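Long-range contact in FdxN element excision controlling factor XisI (Anabaena variabilis ATCC 29413, PDB 2NVM), which probably helps control the site-specific excision of the fdxN element from nitrogen-fixation genes, as part of a complex with XisF and XisH: residues H7-Y19 / A93-D107. Residues are numbered along the deposited sequence; the frame is centred on the assembly and turned at random.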
ATOM      1  N   HIS B   7       0.156 -14.986  14.998  1.00 51.93           N
ATOM      2  CA  HIS B   7       0.039 -16.092  14.034  1.00 51.74           C
ATOM      3  C   HIS B   7      -0.496 -15.576  12.679  1.00 49.46           C
ATOM      4  O   HIS B   7       0.050 -15.910  11.627  1.00 47.69           O
ATOM      5  CB  HIS B   7      -0.852 -17.216  14.598  1.00 52.77           C
ATOM      6  CG  HIS B   7      -1.222 -18.251  13.589  1.00 56.64           C
ATOM      7  ND1 HIS B   7      -0.287 -19.074  12.999  1.00 62.10           N
ATOM      8  CD2 HIS B   7      -2.416 -18.585  13.054  1.00 56.44           C
ATOM      9  CE1 HIS B   7      -0.893 -19.869  12.139  1.00 64.40           C
ATOM     10  NE2 HIS B   7      -2.186 -19.593  12.154  1.00 60.70           N
ATOM     11  N   TYR B   8      -1.555 -14.772  12.743  1.00 48.52           N
ATOM     12  CA  TYR B   8      -2.182 -14.141  11.564  1.00 50.97           C
ATOM     13  C   TYR B   8      -1.211 -13.219  10.827  1.00 51.22           C
ATOM     14  O   TYR B   8      -1.196 -13.223   9.597  1.00 53.76           O
ATOM     15  CB  TYR B   8      -3.458 -13.373  11.968  1.00 51.21           C
ATOM     16  CG  TYR B   8      -4.703 -14.203  12.236  1.00 52.18           C
ATOM     17  CD1 TYR B   8      -4.641 -15.563  12.642  1.00 53.66           C
ATOM     18  CD2 TYR B   8      -5.975 -13.590  12.208  1.00 54.73           C
ATOM     19  CE1 TYR B   8      -5.803 -16.296  12.921  1.00 52.97           C
ATOM     20  CE2 TYR B   8      -7.156 -14.334  12.498  1.00 48.61           C
ATOM     21  CZ  TYR B   8      -7.048 -15.683  12.853  1.00 53.62           C
ATOM     22  OH  TYR B   8      -8.156 -16.438  13.151  1.00 51.79           O
ATOM     23  N   ARG B   9      -0.424 -12.435  11.578  1.00 51.49           N
ATOM     24  CA  ARG B   9       0.610 -11.541  11.009  1.00 52.57           C
ATOM     25  C   ARG B   9       1.659 -12.340  10.241  1.00 49.94           C
ATOM     26  O   ARG B   9       1.917 -12.049   9.082  1.00 46.48           O
ATOM     27  CB  ARG B   9       1.315 -10.696  12.089  1.00 52.60           C
ATOM     28  CG  ARG B   9       0.494  -9.547  12.635  1.00 58.45           C
ATOM     29  CD  ARG B   9       1.336  -8.740  13.597  1.00 60.94           C
ATOM     30  NE  ARG B   9       0.668  -7.521  14.060  1.00 71.07           N
ATOM     31  CZ  ARG B   9      -0.093  -7.381  15.156  1.00 73.09           C
ATOM     32  NH1 ARG B   9      -0.326  -8.381  16.014  1.00 75.58           N
ATOM     33  NH2 ARG B   9      -0.618  -6.176  15.416  1.00 76.46           N
ATOM     34  N   HIS B  10       2.226 -13.349  10.908  1.00 51.33           N
ATOM     35  CA  HIS B  10       3.232 -14.266  10.326  1.00 51.49           C
ATOM     36  C   HIS B  10       2.702 -14.950   9.064  1.00 49.96           C
ATOM     37  O   HIS B  10       3.397 -14.970   8.043  1.00 49.49           O
ATOM     38  CB  HIS B  10       3.665 -15.313  11.375  1.00 52.32           C
ATOM     39  CG  HIS B  10       4.604 -16.371  10.862  1.00 56.69           C
ATOM     40  ND1 HIS B  10       5.961 -16.162  10.713  1.00 66.91           N
ATOM     41  CD2 HIS B  10       4.384 -17.665  10.518  1.00 62.82           C
ATOM     42  CE1 HIS B  10       6.531 -17.272  10.273  1.00 62.12           C
ATOM     43  NE2 HIS B  10       5.598 -18.200  10.150  1.00 61.51           N
ATOM     44  N   THR B  11       1.465 -15.453   9.145  1.00 48.16           N
ATOM     45  CA  THR B  11       0.801 -16.155   8.042  1.00 47.06           C
ATOM     46  C   THR B  11       0.656 -15.276   6.801  1.00 45.96           C
ATOM     47  O   THR B  11       1.142 -15.640   5.732  1.00 45.72           O
ATOM     48  CB  THR B  11      -0.610 -16.703   8.469  1.00 46.06           C
ATOM     49  OG1 THR B  11      -0.455 -17.610   9.558  1.00 45.92           O
ATOM     50  CG2 THR B  11      -1.320 -17.454   7.333  1.00 48.03           C
ATOM     51  N   ILE B  12       0.067 -14.099   6.967  1.00 47.66           N
ATOM     52  CA  ILE B  12      -0.188 -13.219   5.819  1.00 50.82           C
ATOM     53  C   ILE B  12       1.128 -12.595   5.272  1.00 49.95           C
ATOM     54  O   ILE B  12       1.219 -12.373   4.068  1.00 50.62           O
ATOM     55  CB  ILE B  12      -1.485 -12.277   5.998  1.00 52.87           C
ATOM     56  CG1 ILE B  12      -1.172 -10.876   6.444  1.00 52.92           C
ATOM     57  CG2 ILE B  12      -2.619 -12.968   6.758  1.00 56.80           C
ATOM     58  CD1 ILE B  12      -0.703 -10.055   5.268  1.00 56.38           C
ATOM     59  N   GLN B  13       2.140 -12.369   6.118  1.00 49.68           N
ATOM     60  CA  GLN B  13       3.457 -11.886   5.648  1.00 52.58           C
ATOM     61  C   GLN B  13       4.183 -12.961   4.828  1.00 53.07           C
ATOM     62  O   GLN B  13       4.780 -12.650   3.795  1.00 53.22           O
ATOM     63  CB  GLN B  13       4.329 -11.390   6.799  1.00 53.06           C
ATOM     64  CG  GLN B  13       3.788 -10.089   7.369  1.00 57.05           C
ATOM     65  CD  GLN B  13       4.536  -9.634   8.590  1.00 56.99           C
ATOM     66  OE1 GLN B  13       3.982  -9.609   9.700  1.00 62.37           O
ATOM     67  NE2 GLN B  13       5.822  -9.312   8.409  1.00 55.98           N
ATOM     68  N   GLU B  14       4.093 -14.215   5.284  1.00 52.41           N
ATOM     69  CA  GLU B  14       4.659 -15.368   4.591  1.00 52.40           C
ATOM     70  C   GLU B  14       3.921 -15.569   3.252  1.00 50.00           C
ATOM     71  O   GLU B  14       4.564 -15.849   2.252  1.00 49.21           O
ATOM     72  CB  GLU B  14       4.551 -16.626   5.475  1.00 52.93           C
ATOM     73  CG  GLU B  14       5.349 -17.848   5.025  1.00 55.91           C
ATOM     74  CD  GLU B  14       5.119 -19.097   5.910  1.00 58.39           C
ATOM     75  OE1 GLU B  14       6.037 -19.951   5.970  1.00 63.79           O
ATOM     76  OE2 GLU B  14       4.037 -19.230   6.549  1.00 67.89           O
ATOM     77  N   ILE B  15       2.588 -15.409   3.241  1.00 50.74           N
ATOM     78  CA  ILE B  15       1.777 -15.551   2.013  1.00 52.21           C
ATOM     79  C   ILE B  15       2.110 -14.458   0.970  1.00 53.30           C
ATOM     80  O   ILE B  15       2.407 -14.781  -0.189  1.00 52.40           O
ATOM     81  CB  ILE B  15       0.237 -15.555   2.322  1.00 52.90           C
ATOM     82  CG1 ILE B  15      -0.187 -16.863   2.999  1.00 51.63           C
ATOM     83  CG2 ILE B  15      -0.615 -15.405   1.047  1.00 52.00           C
ATOM     84  CD1 ILE B  15      -1.587 -16.792   3.627  1.00 50.74           C
ATOM     85  N   ILE B  16       2.078 -13.193   1.396  1.00 53.12           N
ATOM     86  CA  ILE B  16       2.332 -12.046   0.491  1.00 55.46           C
ATOM     87  C   ILE B  16       3.739 -12.134  -0.159  1.00 56.17           C
ATOM     88  O   ILE B  16       3.855 -11.998  -1.380  1.00 55.29           O
ATOM     89  CB  ILE B  16       1.990 -10.653   1.161  1.00 55.01           C
ATOM     90  CG1 ILE B  16       1.714  -9.586   0.083  1.00 59.48           C
ATOM     91  CG2 ILE B  16       3.068 -10.222   2.165  1.00 53.38           C
ATOM     92  CD1 ILE B  16       1.328  -8.199   0.621  1.00 57.34           C
ATOM     93  N   LYS B  17       4.758 -12.476   0.642  1.00 57.78           N
ATOM     94  CA  LYS B  17       6.134 -12.671   0.150  1.00 61.16           C
ATOM     95  C   LYS B  17       6.262 -13.860  -0.802  1.00 62.49           C
ATOM     96  O   LYS B  17       7.044 -13.776  -1.750  1.00 65.20           O
ATOM     97  CB  LYS B  17       7.146 -12.818   1.298  1.00 62.46           C
ATOM     98  CG  LYS B  17       7.351 -11.541   2.104  1.00 66.27           C
ATOM     99  CD  LYS B  17       8.294 -11.771   3.289  1.00 66.75           C
ATOM    100  CE  LYS B  17       8.450 -10.509   4.146  1.00 71.70           C
ATOM    101  NZ  LYS B  17       9.406 -10.726   5.270  1.00 73.62           N
ATOM    102  N   LYS B  18       5.506 -14.944  -0.552  1.00 61.97           N
ATOM    103  CA  LYS B  18       5.509 -16.154  -1.405  1.00 62.34           C
ATOM    104  C   LYS B  18       5.078 -15.806  -2.823  1.00 62.83           C
ATOM    105  O   LYS B  18       5.840 -16.035  -3.752  1.00 64.32           O
ATOM    106  CB  LYS B  18       4.628 -17.291  -0.819  1.00 62.84           C
ATOM    107  CG  LYS B  18       4.500 -18.564  -1.671  1.00 60.66           C
ATOM    108  CD  LYS B  18       3.826 -19.699  -0.896  1.00 63.05           C
ATOM    109  CE  LYS B  18       3.747 -20.988  -1.741  1.00 65.44           C
ATOM    110  NZ  LYS B  18       3.397 -22.222  -0.961  1.00 59.71           N
ATOM    111  N   TYR B  19       3.879 -15.236  -2.964  1.00 64.37           N
ATOM    112  CA  TYR B  19       3.351 -14.818  -4.283  1.00 65.45           C
ATOM    113  C   TYR B  19       4.125 -13.676  -4.940  1.00 65.49           C
ATOM    114  O   TYR B  19       4.153 -13.616  -6.173  1.00 64.92           O
ATOM    115  CB  TYR B  19       1.842 -14.525  -4.242  1.00 65.40           C
ATOM    116  CG  TYR B  19       1.032 -15.776  -4.035  1.00 64.31           C
ATOM    117  CD1 TYR B  19       0.775 -16.651  -5.110  1.00 65.53           C
ATOM    118  CD2 TYR B  19       0.546 -16.120  -2.768  1.00 63.98           C
ATOM    119  CE1 TYR B  19       0.030 -17.842  -4.925  1.00 64.07           C
ATOM    120  CE2 TYR B  19      -0.194 -17.298  -2.567  1.00 66.71           C
ATOM    121  CZ  TYR B  19      -0.456 -18.154  -3.647  1.00 66.81           C
ATOM    122  OH  TYR B  19      -1.183 -19.304  -3.439  1.00 69.85           O
ATOM    123  N   ALA B  93      -6.289 -18.352  -4.518  1.00 54.43           N
ATOM    124  CA  ALA B  93      -5.251 -19.344  -4.135  1.00 54.05           C
ATOM    125  C   ALA B  93      -4.682 -19.028  -2.734  1.00 53.64           C
ATOM    126  O   ALA B  93      -4.360 -19.948  -1.996  1.00 53.51           O
ATOM    127  CB  ALA B  93      -4.120 -19.420  -5.166  1.00 52.67           C
ATOM    128  N   ILE B  94      -4.605 -17.736  -2.379  1.00 53.73           N
ATOM    129  CA  ILE B  94      -4.139 -17.290  -1.049  1.00 53.21           C
ATOM    130  C   ILE B  94      -5.074 -17.708   0.107  1.00 52.09           C
ATOM    131  O   ILE B  94      -4.607 -17.825   1.230  1.00 51.43           O
ATOM    132  CB  ILE B  94      -3.850 -15.741  -0.963  1.00 54.29           C
ATOM    133  CG1 ILE B  94      -5.112 -14.875  -1.091  1.00 54.87           C
ATOM    134  CG2 ILE B  94      -2.794 -15.308  -2.011  1.00 54.46           C
ATOM    135  CD1 ILE B  94      -4.787 -13.384  -0.906  1.00 52.46           C
ATOM    136  N   VAL B  95      -6.376 -17.874  -0.164  1.00 51.02           N
ATOM    137  CA  VAL B  95      -7.352 -18.334   0.849  1.00 51.41           C
ATOM    138  C   VAL B  95      -7.034 -19.764   1.299  1.00 51.39           C
ATOM    139  O   VAL B  95      -7.105 -20.045   2.492  1.00 51.59           O
ATOM    140  CB  VAL B  95      -8.829 -18.199   0.379  1.00 50.75           C
ATOM    141  CG1 VAL B  95      -9.787 -19.000   1.261  1.00 49.85           C
ATOM    142  CG2 VAL B  95      -9.223 -16.733   0.327  1.00 50.33           C
ATOM    143  N   ASP B  96      -6.685 -20.633   0.342  1.00 51.33           N
ATOM    144  CA  ASP B  96      -6.283 -22.015   0.618  1.00 51.38           C
ATOM    145  C   ASP B  96      -5.089 -22.048   1.571  1.00 49.89           C
ATOM    146  O   ASP B  96      -5.082 -22.828   2.520  1.00 48.40           O
ATOM    147  CB  ASP B  96      -5.935 -22.781  -0.674  1.00 52.89           C
ATOM    148  CG  ASP B  96      -7.155 -23.046  -1.557  1.00 59.61           C
ATOM    149  OD1 ASP B  96      -8.168 -23.576  -1.044  1.00 61.82           O
ATOM    150  OD2 ASP B  96      -7.076 -22.764  -2.776  1.00 66.11           O
ATOM    151  N   GLU B  97      -4.117 -21.160   1.337  1.00 50.70           N
ATOM    152  CA  GLU B  97      -2.932 -21.063   2.203  1.00 50.11           C
ATOM    153  C   GLU B  97      -3.274 -20.633   3.637  1.00 46.69           C
ATOM    154  O   GLU B  97      -2.708 -21.184   4.588  1.00 45.39           O
ATOM    155  CB  GLU B  97      -1.825 -20.236   1.532  1.00 51.10           C
ATOM    156  CG  GLU B  97      -1.344 -20.968   0.241  1.00 56.08           C
ATOM    157  CD  GLU B  97      -0.022 -20.507  -0.294  1.00 54.03           C
ATOM    158  OE1 GLU B  97       0.327 -19.328  -0.115  1.00 73.15           O
ATOM    159  OE2 GLU B  97       0.677 -21.333  -0.914  1.00 61.53           O
HETATM  160  N   MSE B  98      -4.254 -19.742   3.783  1.00 45.14           N
HETATM  161  CA  MSE B  98      -4.726 -19.283   5.103  1.00 47.33           C
HETATM  162  C   MSE B  98      -5.458 -20.400   5.866  1.00 46.41           C
HETATM  163  O   MSE B  98      -5.208 -20.575   7.058  1.00 47.50           O
HETATM  164  CB  MSE B  98      -5.632 -18.052   4.983  1.00 47.57           C
HETATM  165  CG  MSE B  98      -4.929 -16.814   4.460  1.00 50.63           C
HETATM  166 SE   MSE B  98      -6.206 -15.408   4.119  0.75 48.46          SE
HETATM  167  CE  MSE B  98      -5.025 -14.165   3.240  1.00 47.15           C
ATOM    168  N   LEU B  99      -6.319 -21.151   5.170  1.00 45.51           N
ATOM    169  CA  LEU B  99      -7.052 -22.292   5.762  1.00 47.00           C
ATOM    170  C   LEU B  99      -6.091 -23.407   6.183  1.00 45.64           C
ATOM    171  O   LEU B  99      -6.300 -24.012   7.230  1.00 45.00           O
ATOM    172  CB  LEU B  99      -8.143 -22.839   4.827  1.00 47.20           C
ATOM    173  CG  LEU B  99      -9.250 -21.855   4.426  1.00 50.97           C
ATOM    174  CD1 LEU B  99     -10.110 -22.515   3.370  1.00 49.68           C
ATOM    175  CD2 LEU B  99     -10.089 -21.365   5.601  1.00 53.92           C
ATOM    176  N   VAL B 100      -5.062 -23.663   5.357  1.00 45.97           N
ATOM    177  CA  VAL B 100      -3.965 -24.621   5.661  1.00 46.90           C
ATOM    178  C   VAL B 100      -3.123 -24.134   6.873  1.00 47.91           C
ATOM    179  O   VAL B 100      -2.530 -24.952   7.571  1.00 49.28           O
ATOM    180  CB  VAL B 100      -3.074 -24.916   4.402  1.00 46.30           C
ATOM    181  CG1 VAL B 100      -1.801 -25.670   4.750  1.00 44.66           C
ATOM    182  CG2 VAL B 100      -3.878 -25.685   3.369  1.00 41.62           C
ATOM    183  N   ALA B 101      -3.060 -22.815   7.100  1.00 48.76           N
ATOM    184  CA  ALA B 101      -2.398 -22.236   8.284  1.00 49.04           C
ATOM    185  C   ALA B 101      -3.334 -22.175   9.527  1.00 49.08           C
ATOM    186  O   ALA B 101      -2.985 -21.523  10.493  1.00 50.38           O
ATOM    187  CB  ALA B 101      -1.824 -20.839   7.961  1.00 45.57           C
ATOM    188  N   GLY B 102      -4.498 -22.839   9.512  1.00 50.03           N
ATOM    189  CA  GLY B 102      -5.428 -22.853  10.650  1.00 49.79           C
ATOM    190  C   GLY B 102      -6.200 -21.573  10.909  1.00 50.67           C
ATOM    191  O   GLY B 102      -6.628 -21.336  12.039  1.00 51.96           O
ATOM    192  N   ILE B 103      -6.374 -20.749   9.876  1.00 51.11           N
ATOM    193  CA  ILE B 103      -7.143 -19.512   9.968  1.00 50.89           C
ATOM    194  C   ILE B 103      -8.542 -19.977   9.560  1.00 51.61           C
ATOM    195  O   ILE B 103      -8.698 -20.516   8.453  1.00 49.41           O
ATOM    196  CB  ILE B 103      -6.626 -18.400   9.018  1.00 50.85           C
ATOM    197  CG1 ILE B 103      -5.142 -18.115   9.290  1.00 51.36           C
ATOM    198  CG2 ILE B 103      -7.469 -17.112   9.172  1.00 50.30           C
ATOM    199  CD1 ILE B 103      -4.533 -17.024   8.428  1.00 48.12           C
ATOM    200  N   PRO B 104      -9.557 -19.809  10.442  1.00 54.07           N
ATOM    201  CA  PRO B 104     -10.914 -20.228  10.066  1.00 55.50           C
ATOM    202  C   PRO B 104     -11.526 -19.248   9.055  1.00 54.95           C
ATOM    203  O   PRO B 104     -11.146 -18.059   9.045  1.00 56.26           O
ATOM    204  CB  PRO B 104     -11.671 -20.198  11.400  1.00 55.18           C
ATOM    205  CG  PRO B 104     -11.014 -19.115  12.153  1.00 56.91           C
ATOM    206  CD  PRO B 104      -9.550 -19.204  11.787  1.00 54.40           C
ATOM    207  N   GLN B 105     -12.449 -19.755   8.226  1.00 54.30           N
ATOM    208  CA  GLN B 105     -13.162 -18.946   7.200  1.00 55.56           C
ATOM    209  C   GLN B 105     -13.923 -17.744   7.785  1.00 55.05           C
ATOM    210  O   GLN B 105     -14.074 -16.732   7.102  1.00 55.29           O
ATOM    211  CB  GLN B 105     -14.119 -19.795   6.349  1.00 56.35           C
ATOM    212  CG  GLN B 105     -13.453 -20.892   5.534  1.00 61.07           C
ATOM    213  N   THR B 106     -14.373 -17.864   9.044  1.00 54.74           N
ATOM    214  CA  THR B 106     -15.053 -16.771   9.766  1.00 53.59           C
ATOM    215  C   THR B 106     -14.145 -15.566  10.080  1.00 52.56           C
ATOM    216  O   THR B 106     -14.679 -14.507  10.423  1.00 52.30           O
ATOM    217  CB  THR B 106     -15.720 -17.247  11.090  1.00 53.51           C
ATOM    218  OG1 THR B 106     -14.722 -17.725  12.003  1.00 51.39           O
ATOM    219  CG2 THR B 106     -16.745 -18.341  10.811  1.00 53.11           C
ATOM    220  N   ASP B 107     -12.810 -15.748  10.031  1.00 51.32           N
ATOM    221  CA  ASP B 107     -11.814 -14.669  10.228  1.00 52.50           C
ATOM    222  C   ASP B 107     -11.180 -14.125   8.910  1.00 51.31           C
ATOM    223  O   ASP B 107     -10.222 -13.357   8.973  1.00 52.15           O
ATOM    224  CB  ASP B 107     -10.742 -15.119  11.252  1.00 54.30           C
ATOM    225  CG  ASP B 107     -11.284 -15.231  12.683  1.00 56.24           C
ATOM    226  OD1 ASP B 107     -12.196 -14.468  13.081  1.00 60.28           O
ATOM    227  OD2 ASP B 107     -10.749 -16.060  13.442  1.00 61.19           O
TER
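Segment 7-19 of helix 4-23 packs roughly antiparallel to helix 93-100, their axes 10.3 Å apart at closest approach and their directions 144° apart, with Ile15 facing Ile94 and Thr11 facing Ala101. The seam illustrates how polar bonds can bracket an apolar middle. There, Ile15 lays CG2 across Ile94, while its CD1, anti to CA, presses tightly on Met98 CG at 3.4 Å. Thr11 CG2 meets Ile103 CD1 tip to tip and also touches Ala101 CB. At one end Lys18, stretched out, sets NZ 2.9 Å from Glu97 OE2 in a salt bridge, on the syn side but tilted out of the carboxylate plane; Glu97 OE1 approaches Tyr19 CE2. At the other, a Schellman motif with Gly102 as C-prime residue closes helix 93-100, and His7 NE2 donates to Ala101 O (2.7 Å), nearly in line with the C=O and with the oxygen in the imidazole plane, though bent at the hydrogen (137°). Tyr8 reaches past Ile103, whose CG2 lies over one ring face, and its OH donates to Asp107 OD2 (2.6 Å) on the anti side, tilted 33° from the carboxylate plane. A phenylalanine here would probably leave the buried Asp107 carboxylate without this hydroxyl and the ring less firmly fixed. Both helices and the loop after the second lie against the sheet: Ile12 and the loop's Ile103 meet Ile83 of strand 82-87, Ile94 rests on Leu74 and Leu76 of strand 67-79, and Ile16 packs on Tyr56 of strand 55-61.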